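Local coordinates for enoyl-CoA hydratase/isomerase family protein (Bacillus anthracis, PDB 3KQF) that probably catalyses the reversible addition of water to the double bond of 2-enoyl-CoA thioesters, as enoyl-CoA hydratases of the crotonase family do, at residues 42-45 / 46-49; 73-76 / 77-81; 84-87 / 88-92; 91-94 / 95-98. All coordinates share one frame; numbering follows the deposited sequence. Where two conformers were deposited one is given.

Contact 1. Residues 42-45 / 46-49; sequences QNIL and TQIN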
ATOM      1  N   GLN A  42      17.312 -14.575  20.345  1.00 19.18           N
ATOM      2  CA  GLN A  42      18.155 -13.382  20.290  1.00 19.05           C
ATOM      3  C   GLN A  42      19.641 -13.743  20.163  1.00 19.39           C
ATOM      4  O   GLN A  42      20.375 -13.085  19.447  1.00 18.28           O
ATOM      5  CB  GLN A  42      17.943 -12.490  21.515  1.00 19.52           C
ATOM      6  CG  GLN A  42      16.561 -11.823  21.599  1.00 20.15           C
ATOM      7  CD  GLN A  42      16.433 -10.874  22.787  1.00 23.80           C
ATOM      8  OE1 GLN A  42      17.349 -10.747  23.589  1.00 26.99           O
ATOM      9  NE2 GLN A  42      15.283 -10.208  22.902  1.00 22.95           N
ATOM     10  N   ASN A  43      20.084 -14.774  20.883  1.00 19.60           N
ATOM     11  CA  ASN A  43      21.485 -15.193  20.826  1.00 20.42           C
ATOM     12  C   ASN A  43      21.860 -15.692  19.424  1.00 19.93           C
ATOM     13  O   ASN A  43      22.922 -15.352  18.913  1.00 19.95           O
ATOM     14  CB  ASN A  43      21.782 -16.261  21.887  1.00 20.94           C
ATOM     15  CG  ASN A  43      21.612 -15.739  23.316  1.00 24.24           C
ATOM     16  OD1 ASN A  43      21.544 -14.535  23.547  1.00 31.11           O
ATOM     17  ND2 ASN A  43      21.563 -16.654  24.280  1.00 27.68           N
ATOM     18  N   ILE A  44      20.996 -16.495  18.802  0.50 20.22           N
ATOM     19  CA  ILE A  44      21.282 -17.004  17.455  0.50 20.80           C
ATOM     20  C   ILE A  44      21.200 -15.864  16.431  0.50 20.54           C
ATOM     21  O   ILE A  44      21.984 -15.826  15.489  0.50 20.85           O
ATOM     22  CB  ILE A  44      20.367 -18.177  17.039  0.50 21.45           C
ATOM     23  CG1 ILE A  44      20.767 -18.696  15.651  0.50 21.69           C
ATOM     24  CG2 ILE A  44      18.920 -17.759  17.023  0.50 21.89           C
ATOM     25  CD1 ILE A  44      22.183 -19.199  15.558  0.50 23.16           C
ATOM     26  N   LEU A  45      20.258 -14.938  16.619  1.00 19.69           N
ATOM     27  CA  LEU A  45      20.154 -13.777  15.712  1.00 19.55           C
ATOM     28  C   LEU A  45      21.466 -12.946  15.750  1.00 19.06           C
ATOM     29  O   LEU A  45      21.927 -12.462  14.717  1.00 18.59           O
ATOM     30  CB  LEU A  45      18.932 -12.934  16.058  1.00 19.37           C
ATOM     31  CG  LEU A  45      17.589 -13.601  15.701  1.00 21.10           C
ATOM     32  CD1 LEU A  45      16.402 -12.819  16.248  1.00 21.81           C
ATOM     33  CD2 LEU A  45      17.447 -13.796  14.187  1.00 23.64           C
ATOM     34  N   THR A  46      22.067 -12.817  16.935  1.00 19.23           N
ATOM     35  CA  THR A  46      23.341 -12.084  17.099  1.00 19.98           C
ATOM     36  C   THR A  46      24.468 -12.768  16.347  1.00 20.17           C
ATOM     37  O   THR A  46      25.344 -12.102  15.794  1.00 20.61           O
ATOM     38  CB  THR A  46      23.743 -11.953  18.578  1.00 20.04           C
ATOM     39  OG1 THR A  46      22.706 -11.286  19.288  1.00 21.13           O
ATOM     40  CG2 THR A  46      25.057 -11.161  18.746  1.00 21.38           C
ATOM     41  N   GLN A  47      24.460 -14.097  16.345  1.00 20.24           N
ATOM     42  CA  GLN A  47      25.477 -14.869  15.633  1.00 20.30           C
ATOM     43  C   GLN A  47      25.310 -14.709  14.111  1.00 18.84           C
ATOM     44  O   GLN A  47      26.244 -14.359  13.410  1.00 19.97           O
ATOM     45  CB  GLN A  47      25.398 -16.344  16.059  1.00 20.65           C
ATOM     46  CG  GLN A  47      26.424 -17.261  15.403  1.00 24.81           C
ATOM     47  CD  GLN A  47      26.556 -18.616  16.110  1.00 29.97           C
ATOM     48  OE1 GLN A  47      25.716 -18.992  16.936  1.00 31.98           O
ATOM     49  NE2 GLN A  47      27.620 -19.354  15.781  1.00 29.63           N
ATOM     50  N   ILE A  48      24.099 -14.928  13.619  1.00 19.26           N
ATOM     51  CA  ILE A  48      23.800 -14.812  12.187  1.00 19.07           C
ATOM     52  C   ILE A  48      24.091 -13.404  11.643  1.00 19.26           C
ATOM     53  O   ILE A  48      24.567 -13.248  10.512  1.00 18.81           O
ATOM     54  CB  ILE A  48      22.342 -15.215  11.903  1.00 19.02           C
ATOM     55  CG1 ILE A  48      22.145 -16.698  12.230  1.00 20.28           C
ATOM     56  CG2 ILE A  48      21.992 -14.944  10.431  1.00 22.74           C
ATOM     57  CD1 ILE A  48      20.679 -17.127  12.329  1.00 20.62           C
ATOM     58  N   ASN A  49      23.857 -12.390  12.476  1.00 19.58           N
ATOM     59  CA  ASN A  49      24.123 -11.011  12.110  1.00 21.15           C
ATOM     60  C   ASN A  49      25.586 -10.800  11.635  1.00 21.56           C
ATOM     61  O   ASN A  49      25.847  -9.947  10.779  1.00 21.77           O
ATOM     62  CB  ASN A  49      23.791 -10.096  13.305  1.00 21.55           C
ATOM     63  CG  ASN A  49      23.706  -8.649  12.925  1.00 24.96           C
ATOM     64  OD1 ASN A  49      22.731  -8.225  12.300  1.00 26.62           O
ATOM     65  ND2 ASN A  49      24.672  -7.854  13.378  1.00 25.54           N
TER
HETATM   66  O   HOH W   1      22.202 -11.819  21.931  1.00 34.97           O
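Thr46 doubles back on the turn of helix that precedes it, and its hydroxyl and its amide both end on the carbonyl of Gln42. Thr46 CB passes 3.5 Å from Asn43 O. With chi1 at -58° the hydroxyl stands beside the residue's own backbone N and turns back down the helix, where Thr46 OG1 donates to Gln42 O at 2.9 Å. Thr46 N reaches Gln42 O at 3.0 Å, the ordinary i to i+4 helical bond, and the two donors come from opposite faces of the carbonyl plane, so one oxygen is gripped twice. A water bridges the same surface, donating to Thr46 OG1 at 2.7 Å and to Asn43 OD1 at 3.2 Å.

These residues lie on helix 35-49, the crossover of the beta-alpha-beta unit formed with the parallel strands 19-24 and 56-61. Its buried side carries Ile44 and Ile48, one turn apart. In the conformer described, one of two for Ile44, Ile44 CG1 meets Ile48 CD1 at 3.7 Å as the two side chains cross at a slant, while Ile48 CG1 lies 3.4 Å from Ile44 O. In that conformer Ile44 CD1 also lies 3.8 Å from OE1 of the extended Gln47. Past this pair, Ile44 packs on Ile10 and Val12 of strand 10-13, and Ile48 on Val20 and Ile22 of strand 19-24.

Contact 2. Residues 73-76 / 77-81; sequences LKER and AGMNE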
ATOM      1  N   LEU A  73       0.947 -17.456  26.985  1.00 14.12           N
ATOM      2  CA  LEU A  73      -0.019 -16.916  27.951  1.00 14.43           C
ATOM      3  C   LEU A  73       0.036 -17.621  29.317  1.00 14.06           C
ATOM      4  O   LEU A  73      -0.364 -17.046  30.332  1.00 14.06           O
ATOM      5  CB  LEU A  73      -1.437 -16.941  27.376  1.00 14.80           C
ATOM      6  CG  LEU A  73      -1.666 -16.066  26.134  1.00 17.79           C
ATOM      7  CD1 LEU A  73      -3.122 -16.141  25.689  1.00 16.99           C
ATOM      8  CD2 LEU A  73      -1.272 -14.609  26.393  1.00 18.77           C
ATOM      9  N   LYS A  74       0.510 -18.865  29.331  1.00 14.20           N
ATOM     10  CA  LYS A  74       0.664 -19.595  30.581  1.00 14.54           C
ATOM     11  C   LYS A  74       1.689 -18.864  31.422  1.00 13.49           C
ATOM     12  O   LYS A  74       1.507 -18.710  32.624  1.00 14.70           O
ATOM     13  CB  LYS A  74       1.074 -21.047  30.330  1.00 14.04           C
ATOM     14  CG  LYS A  74      -0.022 -21.881  29.701  1.00 14.89           C
ATOM     15  CD  LYS A  74       0.442 -23.291  29.427  1.00 16.72           C
ATOM     16  CE  LYS A  74      -0.627 -24.117  28.744  1.00 18.15           C
ATOM     17  NZ  LYS A  74      -0.150 -25.509  28.516  1.00 19.80           N
ATOM     18  N   GLU A  75       2.757 -18.396  30.777  1.00 12.44           N
ATOM     19  CA  GLU A  75       3.808 -17.620  31.448  1.00 12.92           C
ATOM     20  C   GLU A  75       3.349 -16.199  31.806  1.00 13.21           C
ATOM     21  O   GLU A  75       3.694 -15.678  32.877  1.00 13.67           O
ATOM     22  CB  GLU A  75       5.047 -17.550  30.552  1.00 12.60           C
ATOM     23  CG  GLU A  75       6.227 -16.774  31.124  1.00 13.40           C
ATOM     24  CD  GLU A  75       7.483 -16.926  30.285  1.00 19.03           C
ATOM     25  OE1 GLU A  75       7.404 -16.819  29.041  1.00 18.00           O
ATOM     26  OE2 GLU A  75       8.562 -17.142  30.873  1.00 21.00           O
ATOM     27  N   ARG A  76       2.564 -15.580  30.920  0.60 13.14           N
ATOM     28  CA  ARG A  76       2.089 -14.217  31.137  0.60 13.40           C
ATOM     29  C   ARG A  76       1.124 -14.078  32.321  0.60 12.83           C
ATOM     30  O   ARG A  76       1.151 -13.068  33.024  0.60 11.07           O
ATOM     31  CB  ARG A  76       1.404 -13.665  29.878  0.60 13.83           C
ATOM     32  CG  ARG A  76       2.307 -13.483  28.676  0.60 17.84           C
ATOM     33  CD  ARG A  76       3.456 -12.512  28.964  0.60 21.14           C
ATOM     34  NE  ARG A  76       4.169 -12.138  27.743  0.60 24.56           N
ATOM     35  CZ  ARG A  76       3.781 -11.173  26.908  0.60 26.42           C
ATOM     36  NH1 ARG A  76       2.669 -10.477  27.136  0.60 27.70           N
ATOM     37  NH2 ARG A  76       4.502 -10.906  25.829  0.60 27.41           N
ATOM     38  N   ALA A  77       0.266 -15.075  32.518  1.00 12.58           N
ATOM     39  CA  ALA A  77      -0.721 -15.037  33.612  1.00 13.66           C
ATOM     40  C   ALA A  77      -0.148 -14.682  34.973  1.00 13.38           C
ATOM     41  O   ALA A  77       0.779 -15.330  35.473  1.00 11.75           O
ATOM     42  CB  ALA A  77      -1.487 -16.367  33.706  1.00 13.71           C
ATOM     43  N   GLY A  78      -0.719 -13.640  35.570  1.00 13.76           N
ATOM     44  CA  GLY A  78      -0.312 -13.185  36.895  1.00 12.43           C
ATOM     45  C   GLY A  78       0.948 -12.339  36.974  1.00 11.90           C
ATOM     46  O   GLY A  78       1.339 -11.932  38.059  1.00 10.05           O
HETATM   47  N   MSE A  79       1.593 -12.064  35.840  1.00 11.50           N
HETATM   48  CA  MSE A  79       2.801 -11.242  35.857  1.00 11.35           C
HETATM   49  C   MSE A  79       2.484  -9.866  36.421  1.00 11.53           C
HETATM   50  O   MSE A  79       1.418  -9.299  36.143  1.00 10.66           O
HETATM   51  CB  MSE A  79       3.383 -11.062  34.454  1.00 12.04           C
HETATM   52  CG  MSE A  79       4.276 -12.160  33.946  1.00 13.34           C
HETATM   53 SE   MSE A  79       5.061 -11.604  32.229  1.00 14.18          SE
HETATM   54  CE  MSE A  79       6.399 -13.005  32.074  1.00 15.14           C
ATOM     55  N   ASN A  80       3.393  -9.327  37.223  1.00 11.68           N
ATOM     56  CA  ASN A  80       3.189  -7.985  37.740  1.00 12.84           C
ATOM     57  C   ASN A  80       3.572  -6.983  36.643  1.00 12.95           C
ATOM     58  O   ASN A  80       4.109  -7.349  35.580  1.00 13.33           O
ATOM     59  CB  ASN A  80       3.934  -7.752  39.065  1.00 13.07           C
ATOM     60  CG  ASN A  80       5.436  -7.824  38.925  1.00 14.27           C
ATOM     61  OD1 ASN A  80       5.983  -7.617  37.846  1.00 16.72           O
ATOM     62  ND2 ASN A  80       6.118  -8.083  40.039  1.00 16.48           N
ATOM     63  N   GLU A  81       3.261  -5.726  36.892  1.00 12.59           N
ATOM     64  CA  GLU A  81       3.490  -4.647  35.948  1.00 12.82           C
ATOM     65  C   GLU A  81       4.890  -4.609  35.325  1.00 12.49           C
ATOM     66  O   GLU A  81       5.041  -4.478  34.098  1.00 12.51           O
ATOM     67  CB  GLU A  81       3.209  -3.347  36.703  1.00 14.69           C
ATOM     68  CG  GLU A  81       3.329  -2.108  35.937  1.00 18.52           C
ATOM     69  CD  GLU A  81       3.154  -0.884  36.836  1.00 18.21           C
ATOM     70  OE1 GLU A  81       3.145   0.234  36.309  1.00 24.98           O
ATOM     71  OE2 GLU A  81       3.021  -1.050  38.068  1.00 25.89           O
TER
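Residues 73-76 form a single short turn of helix, closed by Ala77 N donating to Leu73 O at 3.0 Å. Ala77 then leaves helical geometry (psi 124°), and a type II beta turn runs from Arg76 to Met79, with Met79 N bonded to Arg76 O at 3.0 Å. Gly78 holds the third position of that turn with a positive phi of 80°, as type II geometry requires.

The turn brings the selenomethionine Met79 back over the end of the helix. Met79 CB lies 3.3 Å from Arg76 O, and with chi1 at -84° the extended side chain runs on across those of Glu75 and Arg76. In the Arg76 conformer described, one of two, Met79 SE sits 3.7 Å from Arg76 CD; Met79 CE touches Glu75 CG at 3.9 Å. Met79 thus meets aliphatic carbons of both residues, while the carboxylate of Glu75 is engaged outside, OE1 accepting from Leu35 N at the start of helix 35-49. The same arginine conformer bends at its second torsion and lies against Ala87 and Ile91 of helix 81-99 and against Tyr238 of the second subunit.

Asn80 stands at the N-cap position, its OD1 accepting from Gln83 N. The arrangement is a short helix ending in a type II beta turn, followed by an Asn N-cap that opens helix 81-99.

Contact 3. Residues 84-87 / 88-92; sequences VRHA and VSMIR
Val88 and Ala87, with Met90 one turn on from His86, carry most of this helical contact. Val88 turns CG2 back toward the preceding turn, 3.2 Å from Val84 O, and Val88 N donates to that oxygen at 2.9 Å. The valine side chains lie alongside, pointing the same way, with Val84 CG1 and Val88 CG2 4.1 Å apart. Ala87 contributes its carbonyl: Ile91 N bonds to Ala87 O at 3.1 Å, and Ile91 CG1 leans on the same oxygen.

The periodicity of the alpha helix gives helix 81-99 distinct faces. Ala87 and Met90, three residues apart, look toward helix 35-49, touching Leu35 and Leu38 respectively, whereas Val84 and Val88, four apart, pack on Arg247 and Tyr238 of the second subunit.

The selenomethionine Met90 makes the other notable pairing. His86 swings its ring along the helix, chi1 171°, and in the Met90 conformer described, one of two, Met90 CG settles over one face in a CH-pi contact, 3.8 Å from the centroid of the His86 ring and 24° off the normal. This conformer bends at both outer torsions, which takes Met90 SE to an oblique position, 4.7 Å from the centroid of the His86 ring. On a different side of the helix, a water donates to Arg85 O at 2.8 Å and accepts from Arg92 NH1, lying in the plane of that guanidinium group. Arg85 itself forms salt bridges with Glu81 and with Glu239 of the second subunit.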
ATOM      1  N   VAL A  84       5.359  -7.591  32.957  1.00 12.11           N
ATOM      2  CA  VAL A  84       4.682  -7.409  31.673  1.00 12.85           C
ATOM      3  C   VAL A  84       5.526  -6.521  30.728  1.00 12.75           C
ATOM      4  O   VAL A  84       5.758  -6.874  29.585  1.00 13.77           O
ATOM      5  CB  VAL A  84       3.286  -6.794  31.855  1.00 13.13           C
ATOM      6  CG1 VAL A  84       2.647  -6.488  30.491  1.00 13.11           C
ATOM      7  CG2 VAL A  84       2.397  -7.732  32.680  1.00 12.10           C
ATOM      8  N   ARG A  85       5.989  -5.378  31.222  1.00 13.11           N
ATOM      9  CA  ARG A  85       6.806  -4.477  30.407  1.00 12.97           C
ATOM     10  C   ARG A  85       8.078  -5.141  29.892  1.00 13.46           C
ATOM     11  O   ARG A  85       8.465  -4.928  28.747  1.00 12.74           O
ATOM     12  CB  ARG A  85       7.165  -3.202  31.168  1.00 14.44           C
ATOM     13  CG  ARG A  85       5.982  -2.359  31.503  1.00 17.13           C
ATOM     14  CD  ARG A  85       6.406  -0.980  31.963  1.00 22.44           C
ATOM     15  NE  ARG A  85       5.247  -0.215  32.380  1.00 25.85           N
ATOM     16  CZ  ARG A  85       4.879  -0.026  33.636  1.00 30.75           C
ATOM     17  NH1 ARG A  85       5.610  -0.505  34.642  1.00 34.55           N
ATOM     18  NH2 ARG A  85       3.792   0.690  33.887  1.00 32.57           N
ATOM     19  N   HIS A  86       8.722  -5.944  30.732  1.00 12.61           N
ATOM     20  CA  HIS A  86       9.942  -6.635  30.339  1.00 13.44           C
ATOM     21  C   HIS A  86       9.652  -7.684  29.274  1.00 12.89           C
ATOM     22  O   HIS A  86      10.416  -7.823  28.315  1.00 12.56           O
ATOM     23  CB  HIS A  86      10.637  -7.292  31.543  1.00 13.45           C
ATOM     24  CG  HIS A  86      11.771  -8.191  31.156  1.00 16.72           C
ATOM     25  ND1 HIS A  86      11.634  -9.559  31.054  1.00 18.09           N
ATOM     26  CD2 HIS A  86      13.049  -7.914  30.804  1.00 19.35           C
ATOM     27  CE1 HIS A  86      12.786 -10.088  30.678  1.00 20.93           C
ATOM     28  NE2 HIS A  86      13.660  -9.111  30.517  1.00 21.12           N
ATOM     29  N   ALA A  87       8.545  -8.409  29.433  1.00 12.89           N
ATOM     30  CA  ALA A  87       8.178  -9.462  28.482  1.00 12.19           C
ATOM     31  C   ALA A  87       7.817  -8.883  27.121  1.00 12.74           C
ATOM     32  O   ALA A  87       8.273  -9.390  26.084  1.00 12.66           O
ATOM     33  CB  ALA A  87       7.040 -10.297  29.016  1.00 12.44           C
ATOM     34  N   VAL A  88       7.017  -7.818  27.109  1.00 13.03           N
ATOM     35  CA  VAL A  88       6.644  -7.189  25.838  1.00 14.07           C
ATOM     36  C   VAL A  88       7.911  -6.608  25.201  1.00 14.55           C
ATOM     37  O   VAL A  88       8.098  -6.705  23.983  1.00 13.60           O
ATOM     38  CB  VAL A  88       5.527  -6.143  26.003  1.00 15.72           C
ATOM     39  CG1 VAL A  88       5.044  -5.666  24.665  1.00 17.04           C
ATOM     40  CG2 VAL A  88       4.346  -6.760  26.744  1.00 19.82           C
ATOM     41  N   SER A  89       8.811  -6.066  26.025  1.00 14.65           N
ATOM     42  CA  SER A  89      10.076  -5.539  25.526  1.00 15.72           C
ATOM     43  C   SER A  89      10.929  -6.629  24.859  1.00 15.71           C
ATOM     44  O   SER A  89      11.532  -6.404  23.794  1.00 15.29           O
ATOM     45  CB  SER A  89      10.856  -4.860  26.644  1.00 16.67           C
ATOM     46  OG  SER A  89      12.103  -4.414  26.153  1.00 20.34           O
HETATM   47  N   MSE A  90      10.973  -7.801  25.482  0.50 15.37           N
HETATM   48  CA  MSE A  90      11.728  -8.922  24.942  0.50 15.68           C
HETATM   49  C   MSE A  90      11.204  -9.337  23.566  0.50 15.25           C
HETATM   50  O   MSE A  90      11.988  -9.569  22.642  0.50 15.22           O
HETATM   51  CB  MSE A  90      11.697 -10.098  25.922  0.50 15.18           C
HETATM   52  CG  MSE A  90      12.548  -9.859  27.138  0.50 15.68           C
HETATM   53 SE   MSE A  90      14.421  -9.723  26.619  0.50 16.43          SE
HETATM   54  CE  MSE A  90      14.680 -11.562  26.032  0.50 19.07           C
ATOM     55  N   ILE A  91       9.880  -9.417  23.428  1.00 15.11           N
ATOM     56  CA  ILE A  91       9.270  -9.789  22.155  1.00 15.36           C
ATOM     57  C   ILE A  91       9.532  -8.707  21.105  1.00 14.31           C
ATOM     58  O   ILE A  91      10.009  -9.010  20.018  1.00 13.26           O
ATOM     59  CB  ILE A  91       7.747 -10.024  22.232  1.00 15.72           C
ATOM     60  CG1 ILE A  91       7.410 -11.138  23.216  1.00 19.33           C
ATOM     61  CG2 ILE A  91       7.209 -10.453  20.863  1.00 20.19           C
ATOM     62  CD1 ILE A  91       5.936 -11.511  23.204  1.00 25.52           C
ATOM     63  N   ARG A  92       9.296  -7.444  21.437  1.00 12.93           N
ATOM     64  CA  ARG A  92       9.472  -6.412  20.414  1.00 14.34           C
ATOM     65  C   ARG A  92      10.937  -6.286  19.969  1.00 13.45           C
ATOM     66  O   ARG A  92      11.199  -6.113  18.781  1.00 13.76           O
ATOM     67  CB  ARG A  92       8.859  -5.057  20.812  1.00 16.33           C
ATOM     68  CG  ARG A  92       9.655  -4.182  21.701  1.00 17.77           C
ATOM     69  CD  ARG A  92       9.023  -2.769  21.696  1.00 21.17           C
ATOM     70  NE  ARG A  92       7.607  -2.805  22.064  1.00 19.40           N
ATOM     71  CZ  ARG A  92       7.126  -2.697  23.300  1.00 22.75           C
ATOM     72  NH1 ARG A  92       7.939  -2.517  24.343  1.00 19.86           N
ATOM     73  NH2 ARG A  92       5.813  -2.761  23.496  1.00 22.91           N
TER
HETATM   74  O   HOH W   2       7.748  -2.682  27.321  1.00 25.44           O

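Contact 4. Residues 91-94 / 95-98; sequences IRTT and MEMV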
ATOM      1  N   ILE A  91       9.880  -9.417  23.428  1.00 15.11           N
ATOM      2  CA  ILE A  91       9.270  -9.789  22.155  1.00 15.36           C
ATOM      3  C   ILE A  91       9.532  -8.707  21.105  1.00 14.31           C
ATOM      4  O   ILE A  91      10.009  -9.010  20.018  1.00 13.26           O
ATOM      5  CB  ILE A  91       7.747 -10.024  22.232  1.00 15.72           C
ATOM      6  CG1 ILE A  91       7.410 -11.138  23.216  1.00 19.33           C
ATOM      7  CG2 ILE A  91       7.209 -10.453  20.863  1.00 20.19           C
ATOM      8  CD1 ILE A  91       5.936 -11.511  23.204  1.00 25.52           C
ATOM      9  N   ARG A  92       9.296  -7.444  21.437  1.00 12.93           N
ATOM     10  CA  ARG A  92       9.472  -6.412  20.414  1.00 14.34           C
ATOM     11  C   ARG A  92      10.937  -6.286  19.969  1.00 13.45           C
ATOM     12  O   ARG A  92      11.199  -6.113  18.781  1.00 13.76           O
ATOM     13  CB  ARG A  92       8.859  -5.057  20.812  1.00 16.33           C
ATOM     14  CG  ARG A  92       9.655  -4.182  21.701  1.00 17.77           C
ATOM     15  CD  ARG A  92       9.023  -2.769  21.696  1.00 21.17           C
ATOM     16  NE  ARG A  92       7.607  -2.805  22.064  1.00 19.40           N
ATOM     17  CZ  ARG A  92       7.126  -2.697  23.300  1.00 22.75           C
ATOM     18  NH1 ARG A  92       7.939  -2.517  24.343  1.00 19.86           N
ATOM     19  NH2 ARG A  92       5.813  -2.761  23.496  1.00 22.91           N
ATOM     20  N   THR A  93      11.878  -6.441  20.905  1.00 13.10           N
ATOM     21  CA  THR A  93      13.314  -6.383  20.586  1.00 14.06           C
ATOM     22  C   THR A  93      13.709  -7.517  19.635  1.00 12.58           C
ATOM     23  O   THR A  93      14.503  -7.335  18.711  1.00 11.61           O
ATOM     24  CB  THR A  93      14.155  -6.464  21.859  1.00 13.92           C
ATOM     25  OG1 THR A  93      13.944  -5.268  22.620  1.00 18.02           O
ATOM     26  CG2 THR A  93      15.647  -6.571  21.541  1.00 16.88           C
ATOM     27  N   THR A  94      13.160  -8.693  19.874  1.00 12.32           N
ATOM     28  CA  THR A  94      13.439  -9.845  19.015  1.00 12.28           C
ATOM     29  C   THR A  94      12.967  -9.572  17.569  1.00 12.34           C
ATOM     30  O   THR A  94      13.676  -9.880  16.601  1.00 10.81           O
ATOM     31  CB  THR A  94      12.772 -11.095  19.590  1.00 13.19           C
ATOM     32  OG1 THR A  94      13.193 -11.258  20.947  1.00 13.39           O
ATOM     33  CG2 THR A  94      13.152 -12.337  18.766  1.00 14.36           C
HETATM   34  N   MSE A  95      11.773  -8.996  17.424  1.00 12.25           N
HETATM   35  CA  MSE A  95      11.246  -8.649  16.108  1.00 13.77           C
HETATM   36  C   MSE A  95      12.189  -7.672  15.387  1.00 12.67           C
HETATM   37  O   MSE A  95      12.461  -7.826  14.204  1.00 10.22           O
HETATM   38  CB  MSE A  95       9.853  -8.023  16.194  1.00 15.00           C
HETATM   39  CG  MSE A  95       8.821  -8.824  16.961  1.00 18.67           C
HETATM   40 SE   MSE A  95       8.721 -10.657  16.354  1.00 24.75          SE
HETATM   41  CE  MSE A  95       7.292 -11.340  17.485  1.00 28.98           C
ATOM     42  N   GLU A  96      12.674  -6.664  16.096  1.00 12.04           N
ATOM     43  CA  GLU A  96      13.601  -5.699  15.507  1.00 12.46           C
ATOM     44  C   GLU A  96      14.876  -6.376  15.028  1.00 12.28           C
ATOM     45  O   GLU A  96      15.394  -6.043  13.975  1.00 12.62           O
ATOM     46  CB  GLU A  96      13.939  -4.597  16.500  1.00 13.79           C
ATOM     47  CG  GLU A  96      12.735  -3.752  16.827  1.00 19.32           C
ATOM     48  CD  GLU A  96      13.003  -2.750  17.913  1.00 24.84           C
ATOM     49  OE1 GLU A  96      13.688  -3.104  18.905  1.00 25.96           O
ATOM     50  OE2 GLU A  96      12.485  -1.620  17.791  1.00 34.63           O
HETATM   51  N   MSE A  97      15.378  -7.335  15.802  1.00 11.65           N
HETATM   52  CA  MSE A  97      16.596  -8.044  15.418  1.00 11.38           C
HETATM   53  C   MSE A  97      16.397  -8.880  14.150  1.00 11.85           C
HETATM   54  O   MSE A  97      17.313  -8.979  13.320  1.00 11.32           O
HETATM   55  CB  MSE A  97      17.100  -8.908  16.575  1.00 11.92           C
HETATM   56  CG  MSE A  97      17.511  -8.121  17.810  1.00 15.63           C
HETATM   57 SE   MSE A  97      18.078  -9.336  19.254  1.00 21.15          SE
HETATM   58  CE  MSE A  97      19.550 -10.089  18.311  1.00 17.32           C
ATOM     59  N   VAL A  98      15.209  -9.480  13.995  1.00 10.90           N
ATOM     60  CA  VAL A  98      14.899 -10.259  12.782  1.00 11.61           C
ATOM     61  C   VAL A  98      14.871  -9.318  11.600  1.00 11.86           C
ATOM     62  O   VAL A  98      15.502  -9.565  10.572  1.00 12.43           O
ATOM     63  CB  VAL A  98      13.499 -10.939  12.853  1.00 10.27           C
ATOM     64  CG1 VAL A  98      13.100 -11.507  11.452  1.00  9.37           C
ATOM     65  CG2 VAL A  98      13.475 -12.009  13.911  1.00 12.26           C
TER
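Ile91 and the selenomethionine Met95 meet through their torsions: in Ile91 a chi1 of -60° leaves CG2 anti to the backbone N, while Met95 bends at chi2 (-51°) and brings its terminal methyl back to it. Ile91 CG2 and Met95 CE are 3.5 Å apart, tighter than a usual van der Waals contact, and the two side chains run alongside in the same direction. Nearer the backbone, Met95 CG lies 3.3 Å from Ile91 O, and Met95 N donates to that oxygen at 3.1 Å.

The next residues differ in chemistry. Glu96 extends beyond CG; Glu96 CG rests 3.4 Å from Arg92 O, an i to i+4 contact, and Glu96 OE1 comes to 3.7 Å from Thr93 CA, an i to i+3 contact. The charged ends remain well separated, with Arg92 NE 6.6 Å from Glu96 OE2, so any attraction is probably weak and long-range. Met97 CG lies 3.2 Å from Thr93 O. The hydroxyls of Thr93 and Thr94 turn back to the preceding turn, where they bond to Ser89 O and Met90 O, and Thr94 OG1 also accepts from Gln42 NE2.

Helix 81-99 lies between several elements. Ile91, Thr94 and Met97 face helix 35-49 at Leu38, Leu41 and Leu45, while Met95 and Val98 pack on Leu120 and Ala123 of helix 116-123. Arg92 and Glu96 turn to the second subunit, touching its Lys235 and Leu231, and beyond this helix the chain enters strand 105-109 of the main sheet.

In the fold
Contacts 3 and 4 are successive turns of helix 81-99 and share Ile91 and Arg92; contact 1 lies on helix 35-49, and contact 2 is the turn leading into helix 81-99. Contact 2 is a surface contact, its centre about 26 Å from that of the chain; the centre of contact 4 is about 10 Å from it. Contacts 3 and 4 each have half their residues buried, contact 1 three of eight. Contacts 1 and 3 include bridging waters; contact 3 adds a CH-pi pair, contact 4 a tight apolar one. A probable hydrogen bond, Gln42 NE2 to Thr94 OG1, joins contacts 1 and 4; Arg76 and Met79 join contacts 2 and 3. All but contact 1 touch the second subunit.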